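Local atomic coordinates of aminopeptidase N (Francisella tularensis subsp. tularensis, PDB entry 5DLL), a protein that probably releases N-terminal amino acids from intracellular peptides as a zinc-dependent aminopeptidase of the M1 family, contributing to peptide degradation during growth and nutrient starvation. Residues E276-N281 with T316-T321; Y311-T316 with G333-R338; H374-E379 with R450-S455. All coordinates share one frame; numbering follows the deposited sequence.

Contact 1: residues E276-N281 with T316-T321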
loop_
_atom_site.group_PDB
_atom_site.type_symbol
_atom_site.label_atom_id
_atom_site.label_comp_id
_atom_site.label_asym_id
_atom_site.label_seq_id
_atom_site.Cartn_x
_atom_site.Cartn_y
_atom_site.Cartn_z
ATOM N N GLU A 276 8.952 2.505 -10.118
ATOM C CA GLU A 276 10.110 3.248 -9.626
ATOM C C GLU A 276 11.269 3.342 -10.616
ATOM O O GLU A 276 12.432 3.359 -10.201
ATOM C CB GLU A 276 10.625 2.617 -8.321
ATOM C CG GLU A 276 11.357 1.287 -8.478
ATOM C CD GLU A 276 10.560 0.078 -8.037
ATOM O OE1 GLU A 276 9.309 0.153 -7.986
ATOM O OE2 GLU A 276 11.211 -0.957 -7.750
ATOM N N ASN A 277 10.979 3.424 -11.911
ATOM C CA ASN A 277 12.052 3.391 -12.906
ATOM C C ASN A 277 13.050 4.504 -12.605
ATOM O O ASN A 277 12.652 5.637 -12.346
ATOM C CB ASN A 277 11.514 3.520 -14.335
ATOM C CG ASN A 277 10.444 2.499 -14.655
ATOM O OD1 ASN A 277 9.325 2.859 -15.013
ATOM N ND2 ASN A 277 10.780 1.221 -14.530
ATOM N N LYS A 278 14.337 4.164 -12.617
ATOM C CA LYS A 278 15.389 5.065 -12.155
ATOM C C LYS A 278 15.388 6.391 -12.923
ATOM O O LYS A 278 15.595 6.417 -14.133
ATOM C CB LYS A 278 16.749 4.369 -12.262
ATOM C CG LYS A 278 17.968 5.213 -11.905
ATOM C CD LYS A 278 17.956 5.691 -10.463
ATOM C CE LYS A 278 19.320 6.236 -10.044
ATOM N NZ LYS A 278 20.221 5.152 -9.559
ATOM N N GLY A 279 15.122 7.481 -12.202
ATOM C CA GLY A 279 15.126 8.829 -12.774
ATOM C C GLY A 279 13.885 9.165 -13.585
ATOM O O GLY A 279 13.747 10.278 -14.098
ATOM N N LEU A 280 12.968 8.210 -13.682
ATOM C CA LEU A 280 11.867 8.285 -14.634
ATOM C C LEU A 280 10.726 7.432 -14.102
ATOM O O LEU A 280 10.444 6.349 -14.599
ATOM C CB LEU A 280 12.331 7.804 -16.018
ATOM C CG LEU A 280 11.323 7.839 -17.174
ATOM C CD1 LEU A 280 10.570 9.157 -17.253
ATOM C CD2 LEU A 280 12.032 7.560 -18.486
ATOM N N ASN A 281 10.094 7.919 -13.048
ATOM C CA ASN A 281 8.984 7.206 -12.456
ATOM C C ASN A 281 7.782 7.363 -13.369
ATOM O O ASN A 281 7.646 8.378 -14.056
ATOM C CB ASN A 281 8.689 7.740 -11.054
ATOM C CG ASN A 281 9.825 7.482 -10.075
ATOM O OD1 ASN A 281 10.832 6.849 -10.410
ATOM N ND2 ASN A 281 9.663 7.966 -8.850
ATOM N N THR A 316 16.707 2.649 -1.939
ATOM C CA THR A 316 16.283 1.317 -1.509
ATOM C C THR A 316 15.509 0.598 -2.613
ATOM O O THR A 316 14.284 0.460 -2.551
ATOM C CB THR A 316 15.439 1.379 -0.220
ATOM O OG1 THR A 316 14.308 2.239 -0.413
ATOM C CG2 THR A 316 16.288 1.893 0.938
ATOM N N GLY A 317 16.247 0.136 -3.619
ATOM C CA GLY A 317 15.665 -0.594 -4.741
ATOM C C GLY A 317 16.477 -0.427 -6.005
ATOM O O GLY A 317 16.811 -1.407 -6.666
ATOM N N ASP A 318 16.791 0.819 -6.341
ATOM C CA ASP A 318 17.498 1.132 -7.581
ATOM C C ASP A 318 19.007 1.165 -7.377
ATOM O O ASP A 318 19.759 0.568 -8.141
ATOM C CB ASP A 318 17.025 2.476 -8.159
ATOM C CG ASP A 318 15.527 2.509 -8.448
ATOM O OD1 ASP A 318 14.805 1.565 -8.066
ATOM O OD2 ASP A 318 15.074 3.493 -9.064
ATOM N N ARG A 319 19.446 1.867 -6.344
ATOM C CA ARG A 319 20.869 2.022 -6.080
ATOM C C ARG A 319 21.444 0.761 -5.422
ATOM O O ARG A 319 22.540 0.325 -5.765
ATOM C CB ARG A 319 21.099 3.257 -5.221
ATOM C CG ARG A 319 22.495 3.818 -5.327
ATOM C CD ARG A 319 22.714 4.641 -6.582
ATOM N NE ARG A 319 24.102 5.096 -6.616
ATOM C CZ ARG A 319 24.544 6.267 -6.167
ATOM N NH1 ARG A 319 23.718 7.176 -5.661
ATOM N NH2 ARG A 319 25.836 6.543 -6.237
ATOM N N VAL A 320 20.695 0.192 -4.482
ATOM C CA VAL A 320 20.939 -1.157 -3.972
ATOM C C VAL A 320 19.656 -1.941 -4.185
ATOM O O VAL A 320 18.606 -1.545 -3.674
ATOM C CB VAL A 320 21.273 -1.162 -2.467
ATOM C CG1 VAL A 320 21.680 -2.562 -2.012
ATOM C CG2 VAL A 320 22.362 -0.141 -2.154
ATOM N N THR A 321 19.747 -3.049 -4.923
ATOM C CA THR A 321 18.566 -3.810 -5.351
ATOM C C THR A 321 18.477 -5.204 -4.706
ATOM O O THR A 321 19.313 -5.577 -3.882
ATOM C CB THR A 321 18.516 -3.928 -6.898
ATOM O OG1 THR A 321 17.199 -4.315 -7.312
ATOM C CG2 THR A 321 19.550 -4.927 -7.435
#

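Contact 2: residues Y311-T316 with G333-R338. With ZN (zinc ion), chain B.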
loop_
_atom_site.group_PDB
_atom_site.type_symbol
_atom_site.label_atom_id
_atom_site.label_comp_id
_atom_site.label_asym_id
_atom_site.label_seq_id
_atom_site.Cartn_x
_atom_site.Cartn_y
_atom_site.Cartn_z
ATOM N N TYR A 311 9.914 7.629 -5.048
ATOM C CA TYR A 311 11.177 8.372 -4.932
ATOM C C TYR A 311 12.161 7.651 -3.997
ATOM O O TYR A 311 13.373 7.629 -4.248
ATOM C CB TYR A 311 10.964 9.827 -4.463
ATOM C CG TYR A 311 12.281 10.546 -4.198
ATOM C CD1 TYR A 311 13.038 11.063 -5.245
ATOM C CD2 TYR A 311 12.793 10.657 -2.900
ATOM C CE1 TYR A 311 14.257 11.690 -5.012
ATOM C CE2 TYR A 311 14.010 11.279 -2.658
ATOM C CZ TYR A 311 14.739 11.794 -3.715
ATOM O OH TYR A 311 15.945 12.416 -3.485
ATOM N N PHE A 312 11.637 7.051 -2.932
ATOM C CA PHE A 312 12.477 6.388 -1.933
ATOM C C PHE A 312 13.154 5.136 -2.488
ATOM O O PHE A 312 14.249 4.789 -2.052
ATOM C CB PHE A 312 11.670 6.093 -0.659
ATOM C CG PHE A 312 11.014 7.319 -0.063
ATOM C CD1 PHE A 312 11.661 8.556 -0.077
ATOM C CD2 PHE A 312 9.751 7.243 0.502
ATOM C CE1 PHE A 312 11.060 9.682 0.447
ATOM C CE2 PHE A 312 9.145 8.369 1.033
ATOM C CZ PHE A 312 9.802 9.588 1.006
ATOM N N HIS A 313 12.538 4.487 -3.477
ATOM C CA HIS A 313 13.193 3.367 -4.176
ATOM C C HIS A 313 14.534 3.749 -4.798
ATOM O O HIS A 313 15.397 2.889 -4.965
ATOM C CB HIS A 313 12.305 2.775 -5.276
ATOM C CG HIS A 313 11.317 1.768 -4.782
ATOM N ND1 HIS A 313 11.684 0.670 -4.037
ATOM C CD2 HIS A 313 9.975 1.689 -4.934
ATOM C CE1 HIS A 313 10.609 -0.039 -3.743
ATOM N NE2 HIS A 313 9.559 0.559 -4.276
ATOM N N ASN A 314 14.707 5.025 -5.146
ATOM C CA ASN A 314 15.958 5.496 -5.743
ATOM C C ASN A 314 17.198 4.968 -5.029
ATOM O O ASN A 314 18.193 4.653 -5.677
ATOM C CB ASN A 314 16.015 7.023 -5.786
ATOM C CG ASN A 314 17.168 7.530 -6.628
ATOM O OD1 ASN A 314 17.283 7.173 -7.791
ATOM N ND2 ASN A 314 18.030 8.360 -6.042
ATOM N N TRP A 315 17.139 4.887 -3.704
ATOM C CA TRP A 315 18.221 4.284 -2.923
ATOM C C TRP A 315 17.880 2.850 -2.537
ATOM O O TRP A 315 18.664 1.943 -2.793
ATOM C CB TRP A 315 18.561 5.137 -1.688
ATOM C CG TRP A 315 19.427 6.306 -2.042
ATOM C CD1 TRP A 315 19.016 7.577 -2.319
ATOM C CD2 TRP A 315 20.851 6.300 -2.207
ATOM N NE1 TRP A 315 20.096 8.367 -2.636
ATOM C CE2 TRP A 315 21.235 7.607 -2.574
ATOM C CE3 TRP A 315 21.840 5.315 -2.077
ATOM C CZ2 TRP A 315 22.566 7.957 -2.808
ATOM C CZ3 TRP A 315 23.162 5.666 -2.307
ATOM C CH2 TRP A 315 23.512 6.975 -2.667
ATOM N N THR A 316 16.707 2.649 -1.939
ATOM C CA THR A 316 16.283 1.317 -1.509
ATOM C C THR A 316 15.509 0.598 -2.613
ATOM O O THR A 316 14.284 0.460 -2.551
ATOM C CB THR A 316 15.439 1.379 -0.220
ATOM O OG1 THR A 316 14.308 2.239 -0.413
ATOM C CG2 THR A 316 16.288 1.893 0.938
ATOM N N GLY A 333 9.574 -3.792 1.304
ATOM C CA GLY A 333 9.371 -3.616 2.751
ATOM C C GLY A 333 10.134 -2.437 3.348
ATOM O O GLY A 333 9.585 -1.652 4.127
ATOM N N LEU A 334 11.406 -2.320 2.984
ATOM C CA LEU A 334 12.237 -1.206 3.417
ATOM C C LEU A 334 11.687 0.117 2.888
ATOM O O LEU A 334 11.602 1.086 3.630
ATOM C CB LEU A 334 13.685 -1.409 2.954
ATOM C CG LEU A 334 14.716 -0.341 3.323
ATOM C CD1 LEU A 334 14.732 -0.077 4.823
ATOM C CD2 LEU A 334 16.100 -0.744 2.839
ATOM N N THR A 335 11.301 0.143 1.616
ATOM C CA THR A 335 10.752 1.343 0.981
ATOM C C THR A 335 9.334 1.662 1.469
ATOM O O THR A 335 8.915 2.819 1.443
ATOM C CB THR A 335 10.723 1.196 -0.558
ATOM O OG1 THR A 335 11.970 0.666 -1.025
ATOM C CG2 THR A 335 10.470 2.538 -1.223
ATOM N N VAL A 336 8.594 0.634 1.887
ATOM C CA VAL A 336 7.262 0.804 2.475
ATOM C C VAL A 336 7.407 1.401 3.869
ATOM O O VAL A 336 6.696 2.346 4.232
ATOM C CB VAL A 336 6.485 -0.535 2.552
ATOM C CG1 VAL A 336 5.272 -0.421 3.467
ATOM C CG2 VAL A 336 6.038 -0.985 1.163
ATOM N N PHE A 337 8.328 0.845 4.651
ATOM C CA PHE A 337 8.639 1.387 5.968
ATOM C C PHE A 337 8.995 2.864 5.853
ATOM O O PHE A 337 8.542 3.688 6.646
ATOM C CB PHE A 337 9.794 0.614 6.609
ATOM C CG PHE A 337 10.344 1.267 7.841
ATOM C CD1 PHE A 337 9.701 1.127 9.057
ATOM C CD2 PHE A 337 11.505 2.028 7.781
ATOM C CE1 PHE A 337 10.202 1.733 10.193
ATOM C CE2 PHE A 337 12.017 2.633 8.916
ATOM C CZ PHE A 337 11.364 2.486 10.124
ATOM N N ARG A 338 9.792 3.198 4.849
ATOM C CA ARG A 338 10.185 4.578 4.627
ATOM C C ARG A 338 9.004 5.469 4.242
ATOM O O ARG A 338 8.859 6.556 4.791
ATOM C CB ARG A 338 11.276 4.650 3.568
ATOM C CG ARG A 338 12.569 3.983 4.002
ATOM C CD ARG A 338 13.556 3.963 2.855
ATOM N NE ARG A 338 14.024 5.316 2.571
ATOM C CZ ARG A 338 14.655 5.686 1.463
ATOM N NH1 ARG A 338 14.899 4.817 0.496
ATOM N NH2 ARG A 338 15.037 6.939 1.322
HETATM ZN ZN ZN B . 7.534 -0.161 -4.384
#

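Contact 3: residues H374-E379 with R450-S455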
loop_
_atom_site.group_PDB
_atom_site.type_symbol
_atom_site.label_atom_id
_atom_site.label_comp_id
_atom_site.label_asym_id
_atom_site.label_seq_id
_atom_site.Cartn_x
_atom_site.Cartn_y
_atom_site.Cartn_z
ATOM N N HIS A 374 2.209 -17.773 4.149
ATOM C CA HIS A 374 3.612 -17.878 3.755
ATOM C C HIS A 374 4.507 -16.948 4.579
ATOM O O HIS A 374 4.005 -16.037 5.241
ATOM C CB HIS A 374 3.781 -17.598 2.248
ATOM C CG HIS A 374 3.270 -16.259 1.804
ATOM N ND1 HIS A 374 1.929 -15.994 1.631
ATOM C CD2 HIS A 374 3.923 -15.123 1.464
ATOM C CE1 HIS A 374 1.776 -14.747 1.221
ATOM N NE2 HIS A 374 2.972 -14.197 1.112
ATOM N N PRO A 375 5.834 -17.191 4.560
ATOM C CA PRO A 375 6.754 -16.251 5.200
ATOM C C PRO A 375 6.977 -15.032 4.310
ATOM O O PRO A 375 6.596 -15.047 3.137
ATOM C CB PRO A 375 8.060 -17.058 5.350
ATOM C CG PRO A 375 7.784 -18.431 4.813
ATOM C CD PRO A 375 6.560 -18.324 3.958
ATOM N N ILE A 376 7.593 -13.989 4.855
ATOM C CA ILE A 376 7.881 -12.787 4.063
ATOM C C ILE A 376 8.966 -13.056 3.007
ATOM O O ILE A 376 9.017 -12.377 1.970
ATOM C CB ILE A 376 8.230 -11.566 4.952
ATOM C CG1 ILE A 376 9.547 -11.774 5.711
ATOM C CG2 ILE A 376 7.081 -11.281 5.914
ATOM C CD1 ILE A 376 10.052 -10.530 6.415
ATOM N N ARG A 377 9.824 -14.043 3.280
ATOM C CA ARG A 377 10.734 -14.591 2.273
ATOM C C ARG A 377 10.411 -16.075 2.066
ATOM O O ARG A 377 10.924 -16.938 2.794
ATOM C CB ARG A 377 12.196 -14.407 2.687
ATOM C CG ARG A 377 13.193 -14.848 1.621
ATOM C CD ARG A 377 14.616 -14.835 2.144
ATOM N NE ARG A 377 14.745 -15.671 3.333
ATOM C CZ ARG A 377 15.738 -15.600 4.216
ATOM N NH1 ARG A 377 16.737 -14.730 4.059
ATOM N NH2 ARG A 377 15.728 -16.411 5.269
ATOM N N PRO A 378 9.542 -16.376 1.078
ATOM C CA PRO A 378 9.199 -17.763 0.748
ATOM C C PRO A 378 10.403 -18.578 0.269
ATOM O O PRO A 378 11.406 -18.001 -0.160
ATOM C CB PRO A 378 8.174 -17.615 -0.386
ATOM C CG PRO A 378 7.627 -16.239 -0.246
ATOM C CD PRO A 378 8.763 -15.414 0.273
ATOM N N GLU A 379 10.295 -19.904 0.359
ATOM C CA GLU A 379 11.322 -20.822 -0.156
ATOM C C GLU A 379 10.973 -21.343 -1.561
ATOM O O GLU A 379 11.745 -22.108 -2.149
ATOM C CB GLU A 379 11.534 -21.997 0.819
ATOM C CG GLU A 379 12.495 -21.702 1.969
ATOM C CD GLU A 379 13.963 -21.758 1.557
ATOM O OE1 GLU A 379 14.417 -22.817 1.074
ATOM O OE2 GLU A 379 14.673 -20.744 1.727
ATOM N N ARG A 450 15.234 -15.350 11.867
ATOM C CA ARG A 450 14.152 -16.337 11.843
ATOM C C ARG A 450 12.774 -15.749 11.460
ATOM O O ARG A 450 11.878 -16.495 11.058
ATOM C CB ARG A 450 14.092 -17.042 13.211
ATOM C CG ARG A 450 13.078 -18.167 13.358
ATOM C CD ARG A 450 13.238 -19.254 12.310
ATOM N NE ARG A 450 12.193 -20.271 12.427
ATOM C CZ ARG A 450 11.898 -21.167 11.488
ATOM N NH1 ARG A 450 12.566 -21.191 10.336
ATOM N NH2 ARG A 450 10.923 -22.048 11.702
ATOM N N TRP A 451 12.607 -14.428 11.580
ATOM C CA TRP A 451 11.393 -13.736 11.102
ATOM C C TRP A 451 11.163 -13.882 9.588
ATOM O O TRP A 451 10.017 -13.918 9.127
ATOM C CB TRP A 451 11.442 -12.239 11.446
ATOM C CG TRP A 451 11.009 -11.900 12.844
ATOM C CD1 TRP A 451 11.814 -11.560 13.893
ATOM C CD2 TRP A 451 9.663 -11.848 13.337
ATOM N NE1 TRP A 451 11.055 -11.310 15.010
ATOM C CE2 TRP A 451 9.732 -11.480 14.697
ATOM C CE3 TRP A 451 8.407 -12.087 12.763
ATOM C CZ2 TRP A 451 8.589 -11.343 15.495
ATOM C CZ3 TRP A 451 7.272 -11.947 13.557
ATOM C CH2 TRP A 451 7.373 -11.578 14.908
ATOM N N TYR A 452 12.250 -13.946 8.824
ATOM C CA TYR A 452 12.165 -14.088 7.368
ATOM C C TYR A 452 11.710 -15.477 6.922
ATOM O O TYR A 452 11.033 -15.609 5.899
ATOM C CB TYR A 452 13.503 -13.715 6.716
ATOM C CG TYR A 452 13.747 -12.227 6.767
ATOM C CD1 TYR A 452 13.273 -11.394 5.758
ATOM C CD2 TYR A 452 14.407 -11.645 7.843
ATOM C CE1 TYR A 452 13.465 -10.024 5.808
ATOM C CE2 TYR A 452 14.605 -10.273 7.901
ATOM C CZ TYR A 452 14.133 -9.467 6.880
ATOM O OH TYR A 452 14.323 -8.106 6.922
ATOM N N ALA A 453 12.067 -16.497 7.702
ATOM C CA ALA A 453 11.750 -17.891 7.372
ATOM C C ALA A 453 10.394 -18.356 7.915
ATOM O O ALA A 453 9.714 -19.159 7.273
ATOM C CB ALA A 453 12.858 -18.809 7.874
ATOM N N GLN A 454 9.998 -17.856 9.084
ATOM C CA GLN A 454 8.813 -18.374 9.777
ATOM C C GLN A 454 7.488 -17.748 9.332
ATOM O O GLN A 454 7.352 -16.526 9.256
ATOM C CB GLN A 454 8.962 -18.218 11.292
ATOM C CG GLN A 454 7.791 -18.801 12.076
ATOM C CD GLN A 454 8.197 -19.324 13.440
ATOM O OE1 GLN A 454 8.913 -20.321 13.544
ATOM N NE2 GLN A 454 7.735 -18.659 14.496
ATOM N N SER A 455 6.512 -18.617 9.075
ATOM C CA SER A 455 5.171 -18.217 8.660
ATOM C C SER A 455 4.233 -18.130 9.868
ATOM O O SER A 455 4.542 -18.647 10.943
ATOM C CB SER A 455 4.630 -19.227 7.647
ATOM O OG SER A 455 3.355 -18.851 7.162
HETATM O O HOH W 1 7.481 -14.165 7.742
#

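Contact 1: residues E276-N281 with T316-T321
Asp-318 reaches from the end of helix 314-319 into the bend formed by Glu-276 and Lys-278, and almost all of the close packing runs through its carboxylate. With CG between the backbone N and the carbonyl carbon (chi1 73°), Glu-276 sets that CG 3.5 Å from OD1 of Asp-318, while OD2 of Asp-318 rests 3.5 Å from CA of Lys-278. That same OD2 is 2.9 Å from O of Glu-276; both atoms are acceptors, so the proximity is not counted as a bond. The two carboxylate planes are nearly coplanar, 16° apart, with OE2 of Glu-276 at 4.4 Å from OD1 of Asp-318. This pairing of like charges is probably eased by Lys-331, which forms a salt bridge with OE2 of Glu-276.

The looser part lies toward Arg-319, the one touching residue that is partly exposed. CG of Lys-278, anti to the backbone N (chi1 176°), carries the chain alongside Asp-318, and NZ of Lys-278 comes only within 3.9 Å of CD of Arg-319. From OD2 of Asp-318, NZ of Lys-278 is 5.4 Å away, too far for a salt bridge; it has a long, weak ion pair with Asp-258.

Glu-276 and Asn-277 close the GAMEN sequence that in M1 aminopeptidases contributes to recognising the substrate's N-terminus, a role probably kept here, with the Glu-276 side chain about 4 Å from the zinc ion. A type II turn from Asn-277 to Leu-280 leads into strand 280-284, which pairs with strand 261-267, while Val-320 packs on helix 390-423 just beyond helix 314-319.

Contact 2: residues Y311-T316 with G333-R338
His-313, the second histidine of the HExxH zinc motif, packs against Thr-335 on helix 328-346, which also supplies the ligand Glu-332. NE2 of His-313 binds the zinc ion together with His-309 and Glu-332. With OG1 anti to the carbonyl carbon (chi1 -46°), Thr-335 lays CG2 over one face of the imidazole, 3.5 Å from the centroid of the His-313 ring and 7° off its normal, a CH-pi contact, and turns its hydroxyl toward Thr-316. At the other nitrogen, ND1 of His-313 donates to O of Thr-316 (3.0 Å, 156°), a second-shell bond that limits rotation of the ring.

NH1 of Arg-338 donates to OG1 of Thr-316 at 2.8 Å, with the acceptor close to the guanidinium plane. OG1 of Thr-316 in turn donates to OG1 of Thr-335 at 2.9 Å, which bonds onward to O of Lys-331. CB of Phe-312 covers one guanidinium face, 3.6 Å above its centre in Arg-338, whereas CG2 of Thr-316 meets CD2 of Leu-334.

Helix 236-253 borders this junction through Asp-249, which makes a salt bridge with Arg-338, and helix 390-423 packs against Leu-334 and Phe-337.

Contact 3: residues H374-E379 with R450-S455
The guanidinium of Arg-377 lays one face over CB of Tyr-452, which stands 3.7 Å above the plane and is offset toward its rim. The phenol ring itself is turned 40° from that plane, so the pair does not form a parallel stack. At the edge of the Tyr-452 ring, near its plane, comes CB of Arg-377. Ile-376 approaches the ring obliquely, with its CD1 3.4 Å from CD1 of Tyr-452; CG1 occupies the position between the backbone N and the carbonyl carbon (chi1 66°), which directs the branch to the tyrosine. The charged end of Arg-377 has its strong partner outside this pair, in a salt bridge to Asp-431.

Beyond the flat groups the contact becomes a matter of main chain. N of Arg-377 donates to O of Tyr-452 at 3.3 Å with an N-H...O angle of 149°. A water takes the N-H of Ile-376 at 2.9 Å, then donates to O of Trp-451 and, at 2.8 Å, to O of Gln-454. Just before Ile-376 in the chain, Pro-375 packs on carbonyls too: its CG touches O of Ala-453 at 3.2 Å, and its CB lies beside O of Tyr-452.

Helix 430-439 flanks the tyrosine through Cys-430 and Val-434, and Ile-376 also packs on Lys-395 of helix 390-423. The weakly bonded helix 450-453 and the residue after it thus turn the carbonyls of Trp-451, Tyr-452 and Gln-454 toward an irregular loop, and two successive N-H groups of that loop meet them, one directly and one through water. The packing here rests mainly on backbone polarity and apolar contact, with no salt bridge between the two segments.

How the contacts relate
Contacts 1 and 2 are both buried and share Thr-316 on helix 314-319; N of Asp-318 probably bonds to O of His-313, 2.9 Å away. They lie where the GAMEN sequence and the zinc-binding helices meet near the same metal. Contact 3 is only partly buried, its centre about 20 Å from that of contact 2. Contact 1 groups charges whose partners lie mostly outside it, contact 2 runs on side-chain hydrogen bonds in the second shell of the zinc, and contact 3 relies on backbone groups and a water. Helix 328-346 forms one side of contact 2 and touches Ile-376 and Tyr-452 of contact 3; helix 390-423 packs against all three.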